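PDB 3IM8: malonyl acyl carrier protein transacylase from Streptococcus pneumoniae, which probably transfers the malonyl group from malonyl-CoA to holo acyl carrier protein, a loading step of fatty acid synthesis. Local coordinates for residues A[5-10]-A[256-261]; A[64-69]-A[106-111]; A[84-89]-A[98-103]. All coordinates share one frame; numbering follows the deposited sequence.

In the fold
The three contacts illustrate how a parallel sheet is buried by helices that pack on it in layers. Interaction 1 seats helix 254-263 on strand 4-8, and interaction 3, its centre about 10 Å away, packs the neighbouring strand 85-88 against the end of helix 92-99. The two strands join where Phe-8 N lies 2.8 Å from Ala-87 O, probably a hydrogen bond. Interaction 2 lies further out, its centre about 13 Å from that of interaction 3, and Ala-108 CB meets Val-98 CG2 at 3.4 Å. Between strand 85-88 and helix 92-99 comes Ser-90, the predicted nucleophile, whose side chain is about 11 Å from that of Leu-66.

Interaction 1 of 3, residues A[5-10]-A[256-261]; sequences AFLFAG and ESIGVM
Strand 4-8 of the parallel four-stranded sheet in the acyltransferase domain receives helix 254-263 through alternate side chains, Ala-5 and Leu-7, whose CB atoms both point at the helix. From the other side come Ile-258 and Met-261, one helical turn apart, and the four meet through aliphatic carbon and sulfur alone. The axes of strand residues 5-8 and helix residues 256-261 run nearly antiparallel, at 165°, and come within 11.1 Å, a distance the side chains have to span. Met-261 does so with its last two atoms. Its chain bends at chi3 (136°), bringing CE to 3.6 Å from Ala-5 CB, while SD rests 3.9 Å from Leu-7 CD2. The leucine and methionine chains run alongside, pointing opposite ways. Ile-258 meets both branches of the leucine: its CD1 lies 4.1 Å from CD1 and CD2 of Leu-7 alike, and the two side chains stand roughly perpendicular. All four residues are buried. Leu-278 and Val-282 of helix 277-285 also touch Leu-7, and Val-282 reaches Ile-258 as well, so a second helix packs on the same cluster. Strand 4-8 itself is bonded through its backbone to strand 268-272 on one flank and to strand 85-88 on the other.

Interaction 2 of 3, residues A[64-69]-A[106-111]; sequences AILATS and EDAVAL
Leu-66 reaches out from helix 58-78 and sets its branched end against two consecutive residues of helix 105-122, Ala-108 and Val-109. With CG trans to the backbone N (chi1 174°), the leucine extends toward the second helix and both of its methyls take part. CD2 does most of the work: it sits 3.7 Å from Val-109 CG2 and 3.9 Å from Ala-108 CB. CD1 approaches the same Ala-108 CB at 4.1 Å, so the alanine methyl meets both arms of the fork. The leucine and valine side chains lie at a slant to each other, touching through one methyl apiece. Val-109 offers CG2, the branch beside its own backbone N, since CG1 takes the trans position (chi1 177°). The contact is apolar throughout, and all three residues are buried. It is plain helix-to-helix packing, in which Leu-66 is the one residue of 64-69 that makes these contacts. Other helices close in around these residues. Tyr-94 and Ser-95 of helix 92-99 touch Leu-66, and Val-98 of that helix touches Ala-108. Helix 27-40 adds Leu-40 against Val-109, while Ala-67, the next residue after Leu-66, packs on Ile-33 and Ala-36 of the same helix.

Interaction 3 of 3, residues A[84-89]-A[98-103]; sequences DMVAGL and VASGAL
Val-86 meets Ala-99 and Ser-100 where strand 85-88 and the end of helix 92-99 fold back on each other, the two arms of the strand-turn-helix unit that carries the predicted nucleophile Ser-90. Gly-88 at the end of the strand belongs to a GxSxG sequence, consistent with the nucleophile elbow expected of this acyltransferase family. The tight part of the contact is small and sharply placed. The CB of Val-86 points toward 98-103, and its CG2 comes to 3.7 Å from Ser-100 CB. The nearest CA atoms belong to the same two residues, 6.7 Å apart. The other methyl makes a looser touch: Val-86 CG1 stands 4.3 Å from Ala-99 CB. That alanine is also backed by Phe-8 of strand 4-8, which touches Val-86 too, so the looser side of the valine is still buried. Beyond Ser-100 the chain turns away from the strand. Gly-101, partly exposed, is the first residue to leave the helical conformation, and its positive phi of 89° is readily adopted by glycine. At the other end of the contact Asp-84 is exposed, with its OD2 hydrogen-bonded to Thr-4 N, while the CB of Met-85 points away from 98-103. Of residues 84-89, Val-86 is the one whose side chain touches 98-103. Ser-100, which directly follows the helix, offers the valine its CB and turns its hydroxyl back to the last helical turn. There OG bonds chiefly to Leu-97 O, with Ala-96 O near enough to compete for the one proton. The torsion behind this is chi1 63°, which places OG between the backbone N and the carbonyl carbon. Just after the helix, Gly-101 N bonds back three residues to Val-98 O at 3.2 Å.

Interaction 1 of 3, residues A[5-10]-A[256-261]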
ATOM      1  N   ALA A   5      15.383   1.565  -5.332  1.00 30.41           N
ATOM      2  CA  ALA A   5      13.934   1.906  -5.159  1.00 28.48           C
ATOM      3  C   ALA A   5      13.451   1.817  -3.697  1.00 27.31           C
ATOM      4  O   ALA A   5      13.810   0.867  -2.992  1.00 27.63           O
ATOM      5  CB  ALA A   5      13.068   1.022  -6.044  1.00 28.40           C
ATOM      6  N   PHE A   6      12.669   2.817  -3.247  1.00 25.60           N
ATOM      7  CA  PHE A   6      11.982   2.766  -1.938  1.00 23.48           C
ATOM      8  C   PHE A   6      10.566   2.200  -2.172  1.00 22.37           C
ATOM      9  O   PHE A   6       9.832   2.640  -3.072  1.00 21.72           O
ATOM     10  CB  PHE A   6      11.920   4.132  -1.243  1.00 22.25           C
ATOM     11  CG  PHE A   6      13.264   4.643  -0.701  1.00 23.90           C
ATOM     12  CD1 PHE A   6      14.472   3.965  -0.938  1.00 25.56           C
ATOM     13  CD2 PHE A   6      13.308   5.813   0.033  1.00 24.12           C
ATOM     14  CE1 PHE A   6      15.697   4.468  -0.427  1.00 28.75           C
ATOM     15  CE2 PHE A   6      14.505   6.318   0.550  1.00 28.26           C
ATOM     16  CZ  PHE A   6      15.706   5.647   0.314  1.00 29.02           C
ATOM     17  N   LEU A   7      10.204   1.213  -1.364  1.00 20.80           N
ATOM     18  CA  LEU A   7       8.922   0.555  -1.477  1.00 19.50           C
ATOM     19  C   LEU A   7       8.148   0.925  -0.212  1.00 19.07           C
ATOM     20  O   LEU A   7       8.563   0.582   0.898  1.00 18.00           O
ATOM     21  CB  LEU A   7       9.147  -0.927  -1.540  1.00 18.97           C
ATOM     22  CG  LEU A   7       9.994  -1.419  -2.721  1.00 18.61           C
ATOM     23  CD1 LEU A   7      10.173  -2.924  -2.626  1.00 16.35           C
ATOM     24  CD2 LEU A   7       9.463  -1.018  -4.115  1.00 15.29           C
ATOM     25  N   PHE A   8       7.003   1.582  -0.359  1.00 17.49           N
ATOM     26  CA  PHE A   8       6.308   2.061   0.862  1.00 17.48           C
ATOM     27  C   PHE A   8       5.177   1.130   1.364  1.00 17.94           C
ATOM     28  O   PHE A   8       4.322   0.732   0.611  1.00 17.88           O
ATOM     29  CB  PHE A   8       5.792   3.466   0.654  1.00 16.50           C
ATOM     30  CG  PHE A   8       6.881   4.517   0.541  1.00 17.45           C
ATOM     31  CD1 PHE A   8       7.577   4.694  -0.640  1.00 18.72           C
ATOM     32  CD2 PHE A   8       7.147   5.376   1.600  1.00 17.35           C
ATOM     33  CE1 PHE A   8       8.563   5.686  -0.758  1.00 20.48           C
ATOM     34  CE2 PHE A   8       8.089   6.369   1.501  1.00 19.80           C
ATOM     35  CZ  PHE A   8       8.821   6.528   0.322  1.00 20.35           C
ATOM     36  N   ALA A   9       5.204   0.801   2.660  1.00 19.06           N
ATOM     37  CA  ALA A   9       4.150   0.072   3.369  1.00 18.66           C
ATOM     38  C   ALA A   9       2.697   0.475   3.084  1.00 18.67           C
ATOM     39  O   ALA A   9       2.400   1.649   2.899  1.00 18.46           O
ATOM     40  CB  ALA A   9       4.405   0.150   4.936  1.00 17.97           C
ATOM     41  N   GLY A  10       1.813  -0.529   3.101  1.00 19.39           N
ATOM     42  CA  GLY A  10       0.361  -0.358   3.061  1.00 19.68           C
ATOM     43  C   GLY A  10      -0.398  -0.632   4.352  1.00 19.91           C
ATOM     44  O   GLY A  10       0.164  -1.002   5.398  1.00 18.34           O
ATOM     45  N   GLU A 256       4.406  -7.159 -11.004  1.00 24.87           N
ATOM     46  CA  GLU A 256       4.625  -6.518 -12.306  1.00 24.88           C
ATOM     47  C   GLU A 256       5.333  -5.205 -12.121  1.00 23.36           C
ATOM     48  O   GLU A 256       6.207  -4.863 -12.919  1.00 22.90           O
ATOM     49  CB  GLU A 256       3.307  -6.246 -12.989  1.00 26.10           C
ATOM     50  CG  GLU A 256       2.633  -7.506 -13.500  1.00 32.02           C
ATOM     51  CD  GLU A 256       1.194  -7.230 -13.824  1.00 37.51           C
ATOM     52  OE1 GLU A 256       0.298  -7.915 -13.203  1.00 39.81           O
ATOM     53  OE2 GLU A 256       0.997  -6.287 -14.652  1.00 37.73           O
ATOM     54  N   SER A 257       4.945  -4.463 -11.079  1.00 21.88           N
ATOM     55  CA  SER A 257       5.625  -3.219 -10.730  1.00 21.12           C
ATOM     56  C   SER A 257       7.116  -3.432 -10.369  1.00 21.63           C
ATOM     57  O   SER A 257       7.963  -2.607 -10.729  1.00 21.40           O
ATOM     58  CB  SER A 257       4.891  -2.507  -9.587  1.00 20.86           C
ATOM     59  OG  SER A 257       3.563  -2.252  -9.983  1.00 20.40           O
ATOM     60  N   ILE A 258       7.417  -4.500  -9.633  1.00 22.00           N
ATOM     61  CA  ILE A 258       8.806  -4.832  -9.279  1.00 22.62           C
ATOM     62  C   ILE A 258       9.604  -5.192 -10.550  1.00 23.77           C
ATOM     63  O   ILE A 258      10.797  -4.867 -10.664  1.00 25.56           O
ATOM     64  CB  ILE A 258       8.908  -5.997  -8.267  1.00 21.42           C
ATOM     65  CG1 ILE A 258       8.267  -5.665  -6.913  1.00 19.97           C
ATOM     66  CG2 ILE A 258      10.405  -6.345  -8.028  1.00 22.38           C
ATOM     67  CD1 ILE A 258       8.952  -4.514  -6.153  1.00 19.37           C
ATOM     68  N   GLY A 259       8.950  -5.858 -11.495  1.00 24.03           N
ATOM     69  CA  GLY A 259       9.536  -6.111 -12.847  1.00 24.83           C
ATOM     70  C   GLY A 259       9.870  -4.871 -13.689  1.00 25.35           C
ATOM     71  O   GLY A 259      10.913  -4.823 -14.315  1.00 26.06           O
ATOM     72  N   VAL A 260       8.985  -3.867 -13.709  1.00 25.05           N
ATOM     73  CA  VAL A 260       9.303  -2.553 -14.244  1.00 25.15           C
ATOM     74  C   VAL A 260      10.536  -1.905 -13.565  1.00 25.27           C
ATOM     75  O   VAL A 260      11.396  -1.315 -14.264  1.00 26.11           O
ATOM     76  CB  VAL A 260       8.072  -1.577 -14.176  1.00 25.54           C
ATOM     77  CG1 VAL A 260       8.479  -0.114 -14.435  1.00 25.77           C
ATOM     78  CG2 VAL A 260       6.967  -2.017 -15.172  1.00 26.83           C
ATOM     79  N   MET A 261      10.631  -1.969 -12.231  1.00 23.64           N
ATOM     80  CA  MET A 261      11.824  -1.430 -11.590  1.00 23.77           C
ATOM     81  C   MET A 261      13.111  -2.234 -11.956  1.00 23.66           C
ATOM     82  O   MET A 261      14.133  -1.648 -12.233  1.00 22.80           O
ATOM     83  CB  MET A 261      11.651  -1.308 -10.057  1.00 23.68           C
ATOM     84  CG  MET A 261      10.452  -0.499  -9.654  1.00 24.88           C
ATOM     85  SD  MET A 261      10.148  -0.672  -7.918  1.00 29.49           S
ATOM     86  CE  MET A 261       9.810   0.992  -7.473  1.00 25.33           C
TER

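Interaction 2 of 3, residues A[64-69]-A[106-111]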
ATOM      1  N   ALA A  64      -2.092   7.567   9.694  1.00 18.24           N
ATOM      2  CA  ALA A  64      -1.070   7.145  10.660  1.00 18.04           C
ATOM      3  C   ALA A  64       0.115   6.557   9.960  1.00 17.35           C
ATOM      4  O   ALA A  64       1.235   6.957  10.227  1.00 17.58           O
ATOM      5  CB  ALA A  64      -1.627   6.092  11.682  1.00 17.93           C
ATOM      6  N   ILE A  65      -0.146   5.587   9.068  1.00 17.59           N
ATOM      7  CA  ILE A  65       0.931   4.932   8.315  1.00 16.68           C
ATOM      8  C   ILE A  65       1.582   5.969   7.382  1.00 16.83           C
ATOM      9  O   ILE A  65       2.788   6.067   7.312  1.00 16.58           O
ATOM     10  CB  ILE A  65       0.416   3.724   7.479  1.00 16.64           C
ATOM     11  CG1 ILE A  65       0.086   2.561   8.397  1.00 14.36           C
ATOM     12  CG2 ILE A  65       1.510   3.246   6.438  1.00 15.17           C
ATOM     13  CD1 ILE A  65      -0.814   1.552   7.777  1.00 14.78           C
ATOM     14  N   LEU A  66       0.774   6.736   6.644  1.00 16.92           N
ATOM     15  CA  LEU A  66       1.412   7.676   5.704  1.00 16.61           C
ATOM     16  C   LEU A  66       2.398   8.644   6.394  1.00 14.77           C
ATOM     17  O   LEU A  66       3.494   8.878   5.901  1.00 14.11           O
ATOM     18  CB  LEU A  66       0.375   8.455   4.870  1.00 16.31           C
ATOM     19  CG  LEU A  66       0.988   9.556   3.976  1.00 18.28           C
ATOM     20  CD1 LEU A  66       0.545   9.411   2.499  1.00 18.59           C
ATOM     21  CD2 LEU A  66       0.760  11.000   4.527  1.00 21.56           C
ATOM     22  N   ALA A  67       1.998   9.203   7.528  1.00 15.48           N
ATOM     23  CA  ALA A  67       2.820  10.140   8.271  1.00 15.01           C
ATOM     24  C   ALA A  67       4.065   9.432   8.773  1.00 16.26           C
ATOM     25  O   ALA A  67       5.156   9.977   8.687  1.00 17.65           O
ATOM     26  CB  ALA A  67       2.037  10.708   9.434  1.00 14.76           C
ATOM     27  N   THR A  68       3.897   8.203   9.280  1.00 16.88           N
ATOM     28  CA  THR A  68       5.014   7.416   9.781  1.00 16.30           C
ATOM     29  C   THR A  68       6.000   7.055   8.675  1.00 16.57           C
ATOM     30  O   THR A  68       7.176   7.284   8.802  1.00 17.21           O
ATOM     31  CB  THR A  68       4.515   6.179  10.437  1.00 15.91           C
ATOM     32  OG1 THR A  68       3.731   6.558  11.578  1.00 13.91           O
ATOM     33  CG2 THR A  68       5.714   5.333  10.884  1.00 16.49           C
ATOM     34  N   SER A  69       5.489   6.529   7.578  1.00 16.46           N
ATOM     35  CA  SER A  69       6.305   6.239   6.408  1.00 16.53           C
ATOM     36  C   SER A  69       7.030   7.441   5.828  1.00 16.24           C
ATOM     37  O   SER A  69       8.222   7.348   5.561  1.00 17.14           O
ATOM     38  CB  SER A  69       5.431   5.637   5.322  1.00 15.85           C
ATOM     39  OG  SER A  69       4.881   4.434   5.817  1.00 17.77           O
ATOM     40  N   GLU A 106       1.458  17.730   3.494  1.00 24.59           N
ATOM     41  CA  GLU A 106       0.237  18.173   4.184  1.00 25.66           C
ATOM     42  C   GLU A 106      -1.054  17.903   3.385  1.00 24.99           C
ATOM     43  O   GLU A 106      -2.082  17.496   3.949  1.00 24.82           O
ATOM     44  CB  GLU A 106       0.390  19.653   4.613  1.00 26.46           C
ATOM     45  CG  GLU A 106       1.308  19.763   5.815  1.00 30.60           C
ATOM     46  CD  GLU A 106       1.823  21.159   6.110  1.00 37.49           C
ATOM     47  OE1 GLU A 106       2.595  21.704   5.285  1.00 41.65           O
ATOM     48  OE2 GLU A 106       1.539  21.689   7.203  1.00 37.39           O
ATOM     49  N   ASP A 107      -0.994  18.092   2.071  1.00 23.95           N
ATOM     50  CA  ASP A 107      -2.079  17.662   1.182  1.00 23.81           C
ATOM     51  C   ASP A 107      -2.381  16.144   1.306  1.00 22.70           C
ATOM     52  O   ASP A 107      -3.546  15.736   1.341  1.00 22.77           O
ATOM     53  CB  ASP A 107      -1.701  17.938  -0.274  1.00 23.66           C
ATOM     54  CG  ASP A 107      -1.911  19.387  -0.669  1.00 25.98           C
ATOM     55  OD1 ASP A 107      -2.528  20.118   0.125  1.00 28.71           O
ATOM     56  OD2 ASP A 107      -1.411  19.801  -1.755  1.00 24.63           O
ATOM     57  N   ALA A 108      -1.308  15.337   1.341  1.00 20.85           N
ATOM     58  CA  ALA A 108      -1.407  13.887   1.403  1.00 19.73           C
ATOM     59  C   ALA A 108      -2.139  13.491   2.675  1.00 19.89           C
ATOM     60  O   ALA A 108      -3.059  12.702   2.657  1.00 20.61           O
ATOM     61  CB  ALA A 108      -0.006  13.278   1.407  1.00 18.61           C
ATOM     62  N   VAL A 109      -1.716  14.051   3.793  1.00 20.38           N
ATOM     63  CA  VAL A 109      -2.298  13.713   5.072  1.00 20.84           C
ATOM     64  C   VAL A 109      -3.805  13.956   5.048  1.00 21.72           C
ATOM     65  O   VAL A 109      -4.559  13.052   5.461  1.00 21.04           O
ATOM     66  CB  VAL A 109      -1.645  14.513   6.191  1.00 20.81           C
ATOM     67  CG1 VAL A 109      -2.310  14.215   7.513  1.00 18.56           C
ATOM     68  CG2 VAL A 109      -0.142  14.152   6.282  1.00 21.09           C
ATOM     69  N   ALA A 110      -4.257  15.138   4.588  1.00 20.93           N
ATOM     70  CA  ALA A 110      -5.701  15.377   4.590  1.00 21.58           C
ATOM     71  C   ALA A 110      -6.395  14.395   3.615  1.00 22.34           C
ATOM     72  O   ALA A 110      -7.457  13.863   3.916  1.00 23.87           O
ATOM     73  CB  ALA A 110      -6.054  16.839   4.232  1.00 21.82           C
ATOM     74  N   LEU A 111      -5.778  14.150   2.464  1.00 21.66           N
ATOM     75  CA  LEU A 111      -6.386  13.384   1.421  1.00 20.55           C
ATOM     76  C   LEU A 111      -6.564  11.924   1.798  1.00 20.11           C
ATOM     77  O   LEU A 111      -7.583  11.311   1.408  1.00 19.48           O
ATOM     78  CB  LEU A 111      -5.506  13.463   0.208  1.00 20.87           C
ATOM     79  CG  LEU A 111      -5.781  12.682  -1.037  1.00 21.23           C
ATOM     80  CD1 LEU A 111      -7.208  12.981  -1.559  1.00 21.24           C
ATOM     81  CD2 LEU A 111      -4.670  13.124  -2.010  1.00 20.97           C
TER

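Interaction 3 of 3, residues A[84-89]-A[98-103]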
ATOM      1  N   ASP A  84      15.847   6.292  -6.476  1.00 26.83           N
ATOM      2  CA  ASP A  84      15.821   6.546  -7.922  1.00 26.79           C
ATOM      3  C   ASP A  84      14.437   6.306  -8.518  1.00 25.61           C
ATOM      4  O   ASP A  84      14.066   6.873  -9.572  1.00 24.63           O
ATOM      5  CB  ASP A  84      16.894   5.682  -8.627  1.00 27.62           C
ATOM      6  CG  ASP A  84      18.308   6.012  -8.121  1.00 29.41           C
ATOM      7  OD1 ASP A  84      18.737   7.143  -8.347  1.00 30.49           O
ATOM      8  OD2 ASP A  84      18.947   5.193  -7.433  1.00 32.73           O
ATOM      9  N   MET A  85      13.671   5.455  -7.843  1.00 25.05           N
ATOM     10  CA  MET A  85      12.273   5.147  -8.220  1.00 24.64           C
ATOM     11  C   MET A  85      11.512   4.810  -6.947  1.00 23.79           C
ATOM     12  O   MET A  85      12.117   4.340  -5.980  1.00 23.96           O
ATOM     13  CB  MET A  85      12.176   3.931  -9.174  1.00 24.98           C
ATOM     14  CG  MET A  85      12.946   4.066 -10.461  1.00 28.90           C
ATOM     15  SD  MET A  85      12.583   2.781 -11.676  1.00 37.86           S
ATOM     16  CE  MET A  85      10.861   3.003 -11.923  1.00 34.41           C
ATOM     17  N   VAL A  86      10.198   5.020  -6.949  1.00 23.02           N
ATOM     18  CA  VAL A  86       9.355   4.649  -5.805  1.00 22.12           C
ATOM     19  C   VAL A  86       8.109   3.869  -6.219  1.00 22.02           C
ATOM     20  O   VAL A  86       7.725   3.913  -7.359  1.00 20.97           O
ATOM     21  CB  VAL A  86       8.909   5.869  -4.954  1.00 22.18           C
ATOM     22  CG1 VAL A  86      10.125   6.619  -4.383  1.00 21.55           C
ATOM     23  CG2 VAL A  86       7.982   6.810  -5.766  1.00 22.39           C
ATOM     24  N   ALA A  87       7.465   3.214  -5.240  1.00 21.82           N
ATOM     25  CA  ALA A  87       6.178   2.551  -5.379  1.00 21.70           C
ATOM     26  C   ALA A  87       5.732   2.321  -3.930  1.00 21.70           C
ATOM     27  O   ALA A  87       6.553   2.395  -2.998  1.00 21.54           O
ATOM     28  CB  ALA A  87       6.332   1.183  -6.113  1.00 21.96           C
ATOM     29  N   GLY A  88       4.454   2.044  -3.737  1.00 21.12           N
ATOM     30  CA  GLY A  88       3.936   1.776  -2.388  1.00 21.03           C
ATOM     31  C   GLY A  88       2.669   0.954  -2.526  1.00 22.43           C
ATOM     32  O   GLY A  88       1.978   1.055  -3.550  1.00 22.73           O
ATOM     33  N   LEU A  89       2.363   0.144  -1.512  1.00 23.03           N
ATOM     34  CA  LEU A  89       1.210  -0.754  -1.567  1.00 24.04           C
ATOM     35  C   LEU A  89      -0.044  -0.005  -1.184  1.00 22.84           C
ATOM     36  O   LEU A  89      -0.250   0.326  -0.013  1.00 21.54           O
ATOM     37  CB  LEU A  89       1.398  -1.976  -0.653  1.00 24.94           C
ATOM     38  CG  LEU A  89       0.259  -2.990  -0.528  1.00 26.88           C
ATOM     39  CD1 LEU A  89       0.250  -3.863  -1.760  1.00 29.80           C
ATOM     40  CD2 LEU A  89       0.410  -3.846   0.788  1.00 28.38           C
ATOM     41  N   VAL A  98       4.220  11.374  -2.300  1.00 20.09           N
ATOM     42  CA  VAL A  98       4.929  12.391  -1.495  1.00 20.15           C
ATOM     43  C   VAL A  98       6.443  12.313  -1.694  1.00 21.25           C
ATOM     44  O   VAL A  98       7.089  13.328  -1.999  1.00 21.75           O
ATOM     45  CB  VAL A  98       4.577  12.335   0.009  1.00 20.15           C
ATOM     46  CG1 VAL A  98       5.518  13.292   0.855  1.00 19.40           C
ATOM     47  CG2 VAL A  98       3.124  12.737   0.225  1.00 19.15           C
ATOM     48  N   ALA A  99       7.004  11.107  -1.586  1.00 21.85           N
ATOM     49  CA  ALA A  99       8.425  10.937  -1.812  1.00 22.74           C
ATOM     50  C   ALA A  99       8.844  11.292  -3.242  1.00 23.09           C
ATOM     51  O   ALA A  99       9.944  11.748  -3.448  1.00 23.39           O
ATOM     52  CB  ALA A  99       8.850   9.517  -1.447  1.00 23.21           C
ATOM     53  N   SER A 100       7.954  11.126  -4.227  1.00 23.43           N
ATOM     54  CA  SER A 100       8.346  11.318  -5.614  1.00 23.58           C
ATOM     55  C   SER A 100       8.198  12.755  -6.023  1.00 23.83           C
ATOM     56  O   SER A 100       8.424  13.084  -7.191  1.00 23.78           O
ATOM     57  CB  SER A 100       7.513  10.428  -6.551  1.00 24.04           C
ATOM     58  OG  SER A 100       6.159  10.827  -6.445  1.00 26.71           O
ATOM     59  N   GLY A 101       7.801  13.605  -5.074  1.00 23.63           N
ATOM     60  CA  GLY A 101       7.729  15.051  -5.268  1.00 23.93           C
ATOM     61  C   GLY A 101       6.385  15.506  -5.798  1.00 24.12           C
ATOM     62  O   GLY A 101       6.070  16.714  -5.753  1.00 25.00           O
ATOM     63  N   ALA A 102       5.584  14.573  -6.318  1.00 23.24           N
ATOM     64  CA  ALA A 102       4.305  14.947  -6.938  1.00 23.12           C
ATOM     65  C   ALA A 102       3.175  15.395  -5.986  1.00 23.12           C
ATOM     66  O   ALA A 102       2.346  16.243  -6.343  1.00 23.03           O
ATOM     67  CB  ALA A 102       3.807  13.867  -7.876  1.00 23.48           C
ATOM     68  N   LEU A 103       3.140  14.847  -4.784  1.00 23.45           N
ATOM     69  CA  LEU A 103       2.100  15.216  -3.804  1.00 23.16           C
ATOM     70  C   LEU A 103       2.692  15.911  -2.565  1.00 22.82           C
ATOM     71  O   LEU A 103       3.634  15.379  -1.957  1.00 22.24           O
ATOM     72  CB  LEU A 103       1.293  13.959  -3.432  1.00 22.69           C
ATOM     73  CG  LEU A 103       0.234  13.945  -2.320  1.00 23.17           C
ATOM     74  CD1 LEU A 103      -0.838  14.958  -2.605  1.00 19.09           C
ATOM     75  CD2 LEU A 103      -0.340  12.512  -2.278  1.00 22.31           C
TER